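TarM (Staphylococcus aureus subsp. aureus 21178, PDB 4X7R) belongs to the GT-B glycosyltransferases, proteins built from two Rossmann-like domains, and here holds UDP and a sulfated glycan. Local coordinates at residues A[229-232]-A[233-236]; A[201-204]-A[205-209]; A[208-211]-A[212-216]; A[16-19]-A[20-24]. The protein carries 1 engineered substitution. All coordinates share one frame; numbering follows the deposited sequence.

Contact 1 (A[229-232]-A[233-236]); sequences GSFP and KMFN. With SUS (2-deoxy-3,6-di-O-sulfo-2-(sulfoamino)-alpha-D-glucopyranose), chain C.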
# COMPACT_ATOMS: atom_id res chain seq x y z
N GLY A 229 -1.94 -1.07 -11.35
CA GLY A 229 -1.02 -1.88 -12.13
C GLY A 229 -1.47 -3.33 -12.22
O GLY A 229 -1.03 -4.07 -13.11
N SER A 230 -2.39 -3.75 -11.31
CA SER A 230 -2.96 -5.10 -11.29
C SER A 230 -4.13 -5.30 -12.23
O SER A 230 -4.57 -6.43 -12.41
CB SER A 230 -3.37 -5.51 -9.88
OG SER A 230 -2.20 -6.00 -9.23
N PHE A 231 -4.66 -4.20 -12.83
CA PHE A 231 -5.83 -4.28 -13.72
C PHE A 231 -5.72 -5.33 -14.82
O PHE A 231 -6.70 -6.06 -14.97
CB PHE A 231 -6.25 -2.90 -14.26
CG PHE A 231 -7.52 -2.90 -15.08
CD1 PHE A 231 -8.76 -2.80 -14.46
CD2 PHE A 231 -7.47 -2.95 -16.47
CE1 PHE A 231 -9.93 -2.75 -15.23
CE2 PHE A 231 -8.64 -2.90 -17.23
CZ PHE A 231 -9.86 -2.82 -16.61
N PRO A 232 -4.58 -5.47 -15.57
CA PRO A 232 -4.49 -6.54 -16.59
C PRO A 232 -4.72 -7.96 -16.08
O PRO A 232 -5.25 -8.77 -16.83
CB PRO A 232 -3.08 -6.38 -17.18
CG PRO A 232 -2.72 -4.92 -16.90
CD PRO A 232 -3.33 -4.66 -15.54
N LYS A 233 -4.36 -8.27 -14.82
CA LYS A 233 -4.61 -9.61 -14.25
C LYS A 233 -6.09 -9.94 -14.24
O LYS A 233 -6.46 -11.03 -14.68
CB LYS A 233 -4.00 -9.78 -12.86
CG LYS A 233 -2.50 -9.59 -12.87
CD LYS A 233 -1.96 -9.44 -11.49
CE LYS A 233 -0.46 -9.47 -11.52
NZ LYS A 233 0.11 -8.10 -11.54
N MET A 234 -6.93 -8.96 -13.79
CA MET A 234 -8.38 -9.13 -13.76
C MET A 234 -8.93 -9.06 -15.19
O MET A 234 -9.74 -9.90 -15.57
CB MET A 234 -9.06 -8.04 -12.89
CG MET A 234 -10.61 -8.13 -12.86
SD MET A 234 -11.41 -6.72 -12.07
CE MET A 234 -11.08 -5.40 -13.27
N PHE A 235 -8.54 -8.02 -15.93
CA PHE A 235 -9.02 -7.78 -17.29
C PHE A 235 -8.84 -8.99 -18.24
O PHE A 235 -9.78 -9.34 -18.96
CB PHE A 235 -8.40 -6.50 -17.88
CG PHE A 235 -9.09 -6.01 -19.14
CD1 PHE A 235 -10.42 -5.61 -19.11
CD2 PHE A 235 -8.40 -5.94 -20.35
CE1 PHE A 235 -11.07 -5.16 -20.28
CE2 PHE A 235 -9.04 -5.47 -21.51
CZ PHE A 235 -10.37 -5.08 -21.46
N ASN A 236 -7.66 -9.63 -18.23
CA ASN A 236 -7.34 -10.75 -19.12
C ASN A 236 -7.97 -12.12 -18.76
O ASN A 236 -7.80 -13.06 -19.53
CB ASN A 236 -5.83 -10.90 -19.28
CG ASN A 236 -5.13 -9.70 -19.88
OD1 ASN A 236 -5.73 -8.84 -20.51
ND2 ASN A 236 -3.83 -9.63 -19.71
N2 SUS C . 3.30 -6.61 -10.38
C1 SUS C . 5.53 -5.60 -10.16
S1 SUS C . 3.21 -8.18 -9.57
C2 SUS C . 4.13 -5.69 -9.59
S2 SUS C . 7.43 -2.38 -6.04
C3 SUS C . 3.50 -4.29 -9.51
O3 SUS C . 2.21 -4.34 -8.86
S3 SUS C . 0.96 -4.02 -9.68
C4 SUS C . 4.40 -3.27 -8.79
O4 SUS C . 3.79 -2.01 -9.02
C5 SUS C . 5.85 -3.32 -9.38
O5 SUS C . 6.34 -4.69 -9.36
C6 SUS C . 6.88 -2.55 -8.55
O6 SUS C . 6.87 -3.11 -7.25
O1S SUS C . 2.43 -8.02 -8.27
O2S SUS C . 2.52 -9.13 -10.54
O3S SUS C . 4.62 -8.69 -9.25
O4S SUS C . 7.02 -3.16 -4.79
O5S SUS C . 8.95 -2.32 -6.17
O6S SUS C . 6.85 -0.96 -5.96
O7S SUS C . 1.16 -2.62 -10.25
O8S SUS C . -0.30 -4.03 -8.82
O9S SUS C . 0.80 -5.01 -10.82
O HOH W 1 -0.64 -6.45 -13.90
O HOH W 2 0.18 -7.00 -9.09
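K233 of helix 231-235 and S230, three residues earlier, both turn their polar ends to the sulfated sugar SUS. From CB the K233 chain runs past the carbonyl oxygen of S230, CB lying 3.4 Å from S230 O and CG and CD a little farther off. CG is anti to the carbonyl carbon (chi1 -60°) and the chain stays extended until chi4 bends it, turning the ammonium group to the glycan. CE passes SUS O2S at 3.2 Å, NZ donates to the same oxygen at 2.8 Å, and NZ also forms a salt bridge to the sulfate of IDS. A water accepts from K233 NZ at 2.7 Å and donates to S230 OG; it lies beside the sulfo groups of SUS as well, with the sharing of its protons not settled. A second water accepts from NZ. Another side of the same turn is apolar: F231 CE1 meets M234 CE at 3.5 Å, and F231 CE2 meets F235 CB at 3.7 Å. The F231 and F235 rings are nearly parallel, planes at 20°, but slid apart with little overlap. A straight bond from F235 N to F231 O, 2.9 Å long, holds that turn, and Y268 touches both rings from helix 264-271. The short helix thus has two chemistries, a hydrated, cationic side suited to sulfate groups and an aromatic side packed into the fold.

Contact 2 (A[201-204]-A[205-209]); sequences KNNL and ALCVY. With ZDO (methyl 2-deoxy-6-O-sulfo-2-(sulfoamino)-alpha-D-glucopyranoside), chain B; IDS (2-O-sulfo-alpha-L-idopyranuronic acid), chain D; SUS (2-deoxy-3,6-di-O-sulfo-2-(sulfoamino)-alpha-D-glucopyranose), chain C.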
# COMPACT_ATOMS: atom_id res chain seq x y z
N LYS A 201 3.87 -18.31 -19.74
CA LYS A 201 4.84 -17.47 -20.48
C LYS A 201 5.47 -16.35 -19.67
O LYS A 201 6.58 -15.93 -19.97
CB LYS A 201 4.29 -16.97 -21.83
CG LYS A 201 3.21 -15.90 -21.76
CD LYS A 201 2.62 -15.62 -23.13
CE LYS A 201 1.32 -16.36 -23.31
NZ LYS A 201 0.85 -16.34 -24.73
N ASN A 202 4.75 -15.87 -18.64
CA ASN A 202 5.20 -14.78 -17.76
C ASN A 202 4.31 -14.74 -16.51
O ASN A 202 3.40 -15.55 -16.38
CB ASN A 202 5.24 -13.42 -18.52
CG ASN A 202 3.94 -13.05 -19.21
OD1 ASN A 202 2.85 -13.51 -18.86
ND2 ASN A 202 4.03 -12.26 -20.26
N ASN A 203 4.60 -13.82 -15.58
CA ASN A 203 3.86 -13.65 -14.32
C ASN A 203 2.38 -13.28 -14.51
O ASN A 203 1.52 -13.77 -13.77
CB ASN A 203 4.55 -12.62 -13.42
CG ASN A 203 4.03 -12.61 -12.03
OD1 ASN A 203 4.06 -13.62 -11.32
ND2 ASN A 203 3.43 -11.51 -11.64
N LEU A 204 2.07 -12.44 -15.51
CA LEU A 204 0.68 -12.05 -15.79
C LEU A 204 -0.12 -13.28 -16.16
O LEU A 204 -1.18 -13.47 -15.60
CB LEU A 204 0.65 -10.96 -16.89
CG LEU A 204 -0.68 -10.62 -17.55
CD1 LEU A 204 -1.65 -9.95 -16.54
CD2 LEU A 204 -0.45 -9.71 -18.76
N ALA A 205 0.42 -14.16 -17.04
CA ALA A 205 -0.22 -15.43 -17.42
C ALA A 205 -0.47 -16.31 -16.18
O ALA A 205 -1.55 -16.90 -16.08
CB ALA A 205 0.64 -16.21 -18.43
N LEU A 206 0.51 -16.41 -15.27
CA LEU A 206 0.38 -17.20 -14.04
C LEU A 206 -0.77 -16.62 -13.20
O LEU A 206 -1.68 -17.35 -12.78
CB LEU A 206 1.71 -17.17 -13.24
CG LEU A 206 1.67 -17.79 -11.82
CD1 LEU A 206 1.63 -19.28 -11.88
CD2 LEU A 206 2.85 -17.33 -10.96
N CYS A 207 -0.75 -15.27 -12.98
CA CYS A 207 -1.79 -14.57 -12.20
C CYS A 207 -3.16 -14.65 -12.80
O CYS A 207 -4.12 -14.82 -12.06
CB CYS A 207 -1.36 -13.14 -11.92
SG CYS A 207 0.08 -13.03 -10.84
N VAL A 208 -3.26 -14.63 -14.13
CA VAL A 208 -4.55 -14.79 -14.82
C VAL A 208 -5.09 -16.20 -14.57
O VAL A 208 -6.27 -16.36 -14.24
CB VAL A 208 -4.44 -14.43 -16.33
CG1 VAL A 208 -5.64 -14.97 -17.12
CG2 VAL A 208 -4.29 -12.92 -16.51
N TYR A 209 -4.22 -17.23 -14.70
CA TYR A 209 -4.61 -18.62 -14.45
C TYR A 209 -5.11 -18.76 -13.02
O TYR A 209 -6.18 -19.33 -12.79
CB TYR A 209 -3.42 -19.56 -14.69
CG TYR A 209 -3.64 -20.98 -14.19
CD1 TYR A 209 -4.37 -21.90 -14.93
CD2 TYR A 209 -3.04 -21.42 -13.01
CE1 TYR A 209 -4.53 -23.22 -14.50
CE2 TYR A 209 -3.22 -22.72 -12.54
CZ TYR A 209 -3.96 -23.63 -13.30
OH TYR A 209 -4.14 -24.90 -12.81
C1 ZDO B . 8.06 -4.97 -19.73
C1M ZDO B . 8.78 -6.74 -21.16
C2 ZDO B . 8.50 -4.07 -18.56
C3 ZDO B . 8.20 -4.73 -17.22
C4 ZDO B . 6.72 -5.22 -17.09
C5 ZDO B . 6.32 -6.04 -18.36
C6 ZDO B . 4.81 -6.36 -18.39
O1 ZDO B . 8.92 -6.12 -19.87
N2 ZDO B . 9.93 -3.74 -18.62
S2 ZDO B . 10.22 -2.20 -19.42
OSA ZDO B . 9.50 -2.21 -20.77
OSB ZDO B . 11.75 -2.07 -19.55
OSC ZDO B . 9.68 -1.05 -18.57
O3 ZDO B . 8.55 -3.82 -16.17
O4 ZDO B . 6.69 -6.06 -15.93
O5 ZDO B . 6.64 -5.29 -19.58
O6 ZDO B . 4.45 -6.96 -19.65
S6 ZDO B . 4.54 -8.48 -19.93
OS1 ZDO B . 4.55 -8.70 -21.46
OS2 ZDO B . 3.31 -9.18 -19.34
OS3 ZDO B . 5.83 -9.09 -19.34
C1 IDS D . 5.60 -5.86 -15.00
C2 IDS D . 5.59 -7.03 -13.99
C3 IDS D . 6.63 -6.81 -12.83
C4 IDS D . 6.61 -5.38 -12.27
C5 IDS D . 6.67 -4.34 -13.42
C6 IDS D . 6.60 -2.90 -12.89
O2 IDS D . 4.24 -7.22 -13.48
O3 IDS D . 7.97 -7.11 -13.25
O4 IDS D . 5.40 -5.18 -11.54
O5 IDS D . 5.55 -4.58 -14.31
O6A IDS D . 5.59 -2.23 -13.23
O6B IDS D . 7.54 -2.50 -12.16
S IDS D . 3.26 -8.21 -14.11
O1S IDS D . 3.20 -8.13 -15.64
O2S IDS D . 3.67 -9.62 -13.70
O3S IDS D . 1.85 -7.91 -13.60
N2 SUS C . 3.30 -6.61 -10.38
C1 SUS C . 5.53 -5.60 -10.16
S1 SUS C . 3.21 -8.18 -9.57
C2 SUS C . 4.13 -5.69 -9.59
S2 SUS C . 7.43 -2.38 -6.04
C3 SUS C . 3.50 -4.29 -9.51
O3 SUS C . 2.21 -4.34 -8.86
S3 SUS C . 0.96 -4.02 -9.68
C4 SUS C . 4.40 -3.27 -8.79
O4 SUS C . 3.79 -2.01 -9.02
C5 SUS C . 5.85 -3.32 -9.38
O5 SUS C . 6.34 -4.69 -9.36
C6 SUS C . 6.88 -2.55 -8.55
O6 SUS C . 6.87 -3.11 -7.25
O1S SUS C . 2.43 -8.02 -8.27
O2S SUS C . 2.52 -9.13 -10.54
O3S SUS C . 4.62 -8.69 -9.25
O4S SUS C . 7.02 -3.16 -4.79
O5S SUS C . 8.95 -2.32 -6.17
O6S SUS C . 6.85 -0.96 -5.96
O7S SUS C . 1.16 -2.62 -10.25
O8S SUS C . -0.30 -4.03 -8.82
O9S SUS C . 0.80 -5.01 -10.82
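N203 ND2 lies between two sulfated sugars: it donates to IDS O2S at 2.8 Å with an N-H...O angle of 161°, and SUS O2S is equally near. N203 opens helix 203-214 and N202 is its N-cap, so the contact is a capped helix start facing the glycan. Placing N203 CG anti to the backbone N (chi1 -168°) brings the amide to the 2-O-sulfate of IDS and the N-sulfo group of SUS, and its OD1 rests 3.9 Å from L206 CD2, the two side chains crossing at a slant. N202 makes the cap itself: OD1 accepts from A205 N at 3.1 Å, the donor tilted 18° from the plane of the side-chain carbonyl, and this satisfies an amide of the first turn that has no earlier helical carbonyl to use. L206 N bonds to N202 O, lying in the plane of that carbonyl, and C207 N and V208 N continue the pattern to N203 O and L204 O. L204 and V208 lie side by side and point the same way, toward helix 231-235, where L204 touches P232 and K233. On another side of the helix, L206 packs against V69 and F73 of helix 69-78. The amino end of a helix carries a partial positive charge, which would probably favour the sulfo groups gathered here, together with K233, whose NZ also bonds to IDS and SUS. Between the L204 and V208 side chains the nearest approach is CD1 to CG2, at 4.0 Å.

Contact 3 (A[208-211]-A[212-216]); sequences VYYL and EKLIK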
# COMPACT_ATOMS: atom_id res chain seq x y z
N VAL A 208 -3.26 -14.63 -14.13
CA VAL A 208 -4.55 -14.79 -14.82
C VAL A 208 -5.09 -16.20 -14.57
O VAL A 208 -6.27 -16.36 -14.24
CB VAL A 208 -4.44 -14.43 -16.33
CG1 VAL A 208 -5.64 -14.97 -17.12
CG2 VAL A 208 -4.29 -12.92 -16.51
N TYR A 209 -4.22 -17.23 -14.70
CA TYR A 209 -4.61 -18.62 -14.45
C TYR A 209 -5.11 -18.76 -13.02
O TYR A 209 -6.18 -19.33 -12.79
CB TYR A 209 -3.42 -19.56 -14.69
CG TYR A 209 -3.64 -20.98 -14.19
CD1 TYR A 209 -4.37 -21.90 -14.93
CD2 TYR A 209 -3.04 -21.42 -13.01
CE1 TYR A 209 -4.53 -23.22 -14.50
CE2 TYR A 209 -3.22 -22.72 -12.54
CZ TYR A 209 -3.96 -23.63 -13.30
OH TYR A 209 -4.14 -24.90 -12.81
N TYR A 210 -4.35 -18.22 -12.06
CA TYR A 210 -4.64 -18.26 -10.63
C TYR A 210 -6.04 -17.73 -10.31
O TYR A 210 -6.80 -18.41 -9.61
CB TYR A 210 -3.54 -17.51 -9.85
CG TYR A 210 -3.92 -17.22 -8.41
CD1 TYR A 210 -4.19 -18.25 -7.52
CD2 TYR A 210 -3.96 -15.91 -7.93
CE1 TYR A 210 -4.52 -18.00 -6.19
CE2 TYR A 210 -4.29 -15.65 -6.60
CZ TYR A 210 -4.56 -16.69 -5.74
OH TYR A 210 -4.84 -16.47 -4.43
N LEU A 211 -6.40 -16.54 -10.86
CA LEU A 211 -7.72 -15.93 -10.68
C LEU A 211 -8.83 -16.79 -11.26
O LEU A 211 -9.92 -16.79 -10.72
CB LEU A 211 -7.77 -14.53 -11.31
CG LEU A 211 -6.92 -13.46 -10.63
CD1 LEU A 211 -6.92 -12.18 -11.47
CD2 LEU A 211 -7.42 -13.18 -9.19
N GLU A 212 -8.57 -17.49 -12.37
CA GLU A 212 -9.56 -18.37 -13.01
C GLU A 212 -9.77 -19.62 -12.15
O GLU A 212 -10.87 -20.15 -12.11
CB GLU A 212 -9.12 -18.75 -14.43
CG GLU A 212 -9.17 -17.58 -15.39
CD GLU A 212 -8.40 -17.74 -16.68
OE1 GLU A 212 -7.58 -18.68 -16.79
OE2 GLU A 212 -8.58 -16.90 -17.58
N LYS A 213 -8.72 -20.06 -11.43
CA LYS A 213 -8.74 -21.20 -10.49
C LYS A 213 -9.41 -20.78 -9.15
O LYS A 213 -10.27 -21.48 -8.63
CB LYS A 213 -7.28 -21.70 -10.24
CG LYS A 213 -7.06 -23.18 -10.50
CD LYS A 213 -7.43 -23.64 -11.91
CE LYS A 213 -7.60 -25.15 -11.95
NZ LYS A 213 -8.83 -25.64 -11.24
N LEU A 214 -9.05 -19.60 -8.64
CA LEU A 214 -9.61 -19.07 -7.40
C LEU A 214 -11.07 -18.67 -7.48
O LEU A 214 -11.82 -18.97 -6.56
CB LEU A 214 -8.77 -17.86 -6.94
CG LEU A 214 -9.11 -17.27 -5.56
CD1 LEU A 214 -8.63 -18.21 -4.43
CD2 LEU A 214 -8.52 -15.88 -5.42
N ILE A 215 -11.47 -17.95 -8.53
CA ILE A 215 -12.80 -17.36 -8.63
C ILE A 215 -13.69 -18.09 -9.63
O ILE A 215 -13.40 -18.09 -10.82
CB ILE A 215 -12.64 -15.82 -8.94
CG1 ILE A 215 -11.69 -15.12 -7.92
CG2 ILE A 215 -13.99 -15.10 -9.05
CD1 ILE A 215 -11.09 -13.74 -8.39
N LYS A 216 -14.78 -18.68 -9.14
CA LYS A 216 -15.71 -19.39 -10.01
C LYS A 216 -16.47 -18.45 -10.96
O LYS A 216 -16.80 -17.30 -10.60
CB LYS A 216 -16.65 -20.37 -9.24
CG LYS A 216 -17.87 -19.77 -8.59
CD LYS A 216 -18.70 -20.92 -7.99
CE LYS A 216 -18.89 -20.76 -6.52
NZ LYS A 216 -19.42 -22.02 -5.91
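L211 and I215 lie side by side on the buried side of helix 203-214, L211 CD2 reaching I215 CD1 at 3.8 Å. Next to them Y210 and L214 run the same way, and L214 CD2 sits 3.9 Å from Y210 OH, near the far end of the ring. CG of Y210 is anti to its backbone N (chi1 166°), which swings the ring along the helix toward the residue one turn on. This is the tightly packed part: V39 of strand 36-40 touches Y210, L211 and L214, while M7 and F5 of strand 3-7 meet L211 and I215. Beneath the side chains the last turn is held by a short bond, L214 N to Y210 O at 2.7 Å. I215 N reaches L211 O from above the carbonyl plane, 36° out of it, as the chain leaves helical geometry at I215. Toward the loop that holds N238, E212 crosses V208 at a slant, OE2 standing 3.5 Å from V208 CG1; that carboxylate oxygen takes its hydrogen bond from N238 N, beyond the helix, so the methyl group flanks a charge already held. The solvent side is looser. There K213, an exposed residue, lays its bent chain alongside Y209: CD and CE lie 3.6 Å from Y209 OH, the aliphatic chain passing obliquely by the ring. Apolar residues one turn apart against the sheet and the exposed K213 on the outer side make this the amphipathic end of a helix laid on the parallel sheet of a Rossmann-like domain.

Contact 4 (A[16-19]-A[20-24]); sequences GGMT and SSMFN. With SGN (2-deoxy-6-O-sulfo-2-(sulfoamino)-alpha-D-glucopyranose), chain E; UDP (uridine-5'-diphosphate), chain F; 3YW ((2S)-2,3-dihydroxypropyl 2-acetamido-2-deoxy-alpha-D-glucopyranoside), chain G.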
# COMPACT_ATOMS: atom_id res chain seq x y z
N GLY A 16 -0.59 3.15 3.34
CA GLY A 16 -1.48 4.30 3.27
C GLY A 16 -2.93 3.99 2.97
O GLY A 16 -3.44 2.92 3.33
N GLY A 17 -3.58 4.94 2.31
CA GLY A 17 -5.02 4.94 2.08
C GLY A 17 -5.62 3.85 1.24
O GLY A 17 -6.76 3.47 1.49
N MET A 18 -4.92 3.39 0.20
CA MET A 18 -5.52 2.37 -0.67
C MET A 18 -5.82 1.09 0.06
O MET A 18 -6.94 0.60 -0.08
CB MET A 18 -4.69 2.12 -1.95
CG MET A 18 -5.14 0.87 -2.76
SD MET A 18 -4.34 0.68 -4.37
CE MET A 18 -2.64 0.31 -3.86
N THR A 19 -4.86 0.56 0.85
CA THR A 19 -5.13 -0.69 1.58
C THR A 19 -6.03 -0.43 2.75
O THR A 19 -6.88 -1.26 3.04
CB THR A 19 -3.87 -1.52 1.87
OG1 THR A 19 -2.96 -0.71 2.61
CG2 THR A 19 -3.20 -2.04 0.61
N SER A 20 -5.87 0.72 3.38
CA SER A 20 -6.74 1.17 4.47
C SER A 20 -8.22 1.14 3.97
O SER A 20 -9.06 0.56 4.63
CB SER A 20 -6.35 2.59 4.90
OG SER A 20 -7.11 3.10 5.97
N SER A 21 -8.51 1.67 2.77
CA SER A 21 -9.88 1.64 2.24
C SER A 21 -10.35 0.23 1.89
O SER A 21 -11.52 -0.06 2.04
CB SER A 21 -10.02 2.57 1.04
OG SER A 21 -9.51 2.02 -0.16
N MET A 22 -9.43 -0.65 1.43
CA MET A 22 -9.77 -2.03 1.13
C MET A 22 -10.17 -2.77 2.41
O MET A 22 -11.16 -3.50 2.40
CB MET A 22 -8.60 -2.76 0.45
CG MET A 22 -8.25 -2.20 -0.90
SD MET A 22 -6.85 -3.09 -1.64
CE MET A 22 -7.67 -4.63 -2.09
N PHE A 23 -9.42 -2.56 3.51
CA PHE A 23 -9.68 -3.18 4.82
C PHE A 23 -11.05 -2.75 5.39
O PHE A 23 -11.78 -3.57 5.96
CB PHE A 23 -8.57 -2.80 5.82
CG PHE A 23 -7.19 -3.38 5.59
CD1 PHE A 23 -7.03 -4.66 5.05
CD2 PHE A 23 -6.05 -2.66 5.95
CE1 PHE A 23 -5.75 -5.19 4.85
CE2 PHE A 23 -4.78 -3.20 5.75
CZ PHE A 23 -4.64 -4.46 5.21
N ASN A 24 -11.37 -1.44 5.26
CA ASN A 24 -12.63 -0.92 5.76
C ASN A 24 -13.77 -1.37 4.86
O ASN A 24 -14.83 -1.71 5.37
CB ASN A 24 -12.60 0.62 5.91
CG ASN A 24 -13.77 1.11 6.72
OD1 ASN A 24 -14.08 0.55 7.77
ND2 ASN A 24 -14.45 2.16 6.27
C1 SGN E . 2.06 2.62 -4.65
C2 SGN E . 2.79 3.79 -3.93
C3 SGN E . 3.23 3.40 -2.48
C4 SGN E . 2.10 2.73 -1.69
C5 SGN E . 1.40 1.62 -2.53
C6 SGN E . 0.22 1.01 -1.78
N2 SGN E . 3.95 4.23 -4.73
O3 SGN E . 3.66 4.57 -1.75
O4 SGN E . 2.60 2.16 -0.46
O5 SGN E . 0.95 2.14 -3.83
O6 SGN E . -0.70 2.05 -1.47
S1 SGN E . 3.62 5.73 -5.54
O1S SGN E . 3.43 6.84 -4.51
O2S SGN E . 2.35 5.61 -6.41
O3S SGN E . 4.83 6.02 -6.44
S2 SGN E . -1.10 2.34 -0.03
O4S SGN E . -1.88 3.66 -0.05
O5S SGN E . 0.11 2.48 0.89
O6S SGN E . -1.97 1.17 0.42
N1 UDP F . -1.79 6.19 7.92
C2 UDP F . -1.60 5.62 9.16
N3 UDP F . -0.43 5.97 9.80
C4 UDP F . 0.56 6.80 9.32
C5 UDP F . 0.32 7.32 8.00
C6 UDP F . -0.82 7.01 7.35
O2 UDP F . -2.40 4.85 9.67
O4 UDP F . 1.54 7.06 10.04
C1' UDP F . -3.12 5.99 7.29
C2' UDP F . -4.13 7.09 7.61
O2' UDP F . -4.79 6.83 8.83
C3' UDP F . -5.08 6.98 6.41
C4' UDP F . -4.15 6.56 5.28
O4' UDP F . -2.97 5.99 5.89
O3' UDP F . -6.19 6.10 6.57
C5' UDP F . -3.77 7.67 4.33
O5' UDP F . -4.93 7.94 3.51
PA UDP F . -5.06 9.12 2.43
O1A UDP F . -6.25 8.86 1.59
O2A UDP F . -5.18 10.45 3.18
O3A UDP F . -3.76 9.12 1.56
PB UDP F . -2.99 7.98 0.74
O1B UDP F . -3.99 7.03 0.13
O2B UDP F . -2.05 7.20 1.66
O3B UDP F . -2.21 8.63 -0.39
O3A 3YW G . -1.30 4.80 -5.77
C4A 3YW G . -3.63 5.08 -2.85
C5A 3YW G . -2.48 5.41 -3.77
O5 3YW G . -6.48 6.03 -2.18
C6A 3YW G . -2.44 4.51 -4.98
C5 3YW G . -7.12 6.58 -1.03
C6 3YW G . -8.23 5.63 -0.66
C4 3YW G . -7.59 8.00 -1.36
O6 3YW G . -9.16 5.45 -1.72
C3 3YW G . -6.35 8.87 -1.59
O4 3YW G . -8.34 8.54 -0.28
O3 3YW G . -6.71 10.21 -1.93
O7 3YW G . -4.26 9.97 -4.51
C7 3YW G . -3.65 9.73 -3.47
C8 3YW G . -2.34 10.39 -3.15
N2 3YW G . -4.11 8.88 -2.56
C2 3YW G . -5.42 8.26 -2.64
C1 3YW G . -5.31 6.72 -2.61
O1 3YW G . -4.11 6.20 -2.11
O2 3YW G . -1.26 5.30 -3.05
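A chi1 of 79° sets S21 OG between its own backbone N and carbonyl carbon, from where it folds back to M18 O at 2.9 Å; S20 takes the other course, OG anti to the backbone N (chi1 -178°), and reaches out to the ribose. Both belong to the first turns of helix 17-31, in the beta-alpha-beta unit of strands 3-7 and 36-40, where a glycine-rich helix start meets the ligands. M18 O accepts twice, from S21 OG and from M22 N, both approaching from the same face of its plane. The amides of the N-cap and first turn point to anions. G16 N donates to SGN O5S at 2.6 Å, while M18 N and T19 N bond to O4S and O6S of the same sulfate; G17 N instead donates to UDP O2B at 2.8 Å. Three amides thus hold one sulfate and a fourth a phosphate oxygen, and the helix dipole probably adds to both. Neither glycine has a side chain to crowd the diphosphate. R326, far along the chain, bonds to both SGN and UDP. S20 OG donates to UDP O3' at 3.2 Å. M18 points away from the following turn, its CB against 3YW C4A at 3.3 Å and its CE beside the SGN sugar. Farther along, the F23 ring turns one face to the T19 carbonyl: T19 O, which accepts from F23 N, stands 3.3 Å from ring atom CG.

Overall arrangement
Contacts 2 and 3 are successive parts of helix 203-214, sharing V208 and Y209, with centres about 11 Å apart. Contact 1, on helix 231-235, packs beside both: its centre lies about 10 Å from that of contact 2 and about 12 Å from that of contact 3, and K233 O meets V208 CG2 at 3.4 Å. Contacts 1 and 2 both touch SUS, whereas contact 3 faces the sheet instead. Contact 4 stands apart, its nearest atoms about 8 Å from contact 1 and about 14 Å from contact 2. The glycan bridges that gap, running from ZDO, IDS and SUS at contacts 1 and 2 through BDP to SGN at contact 4, where UDP and 3YW also bind.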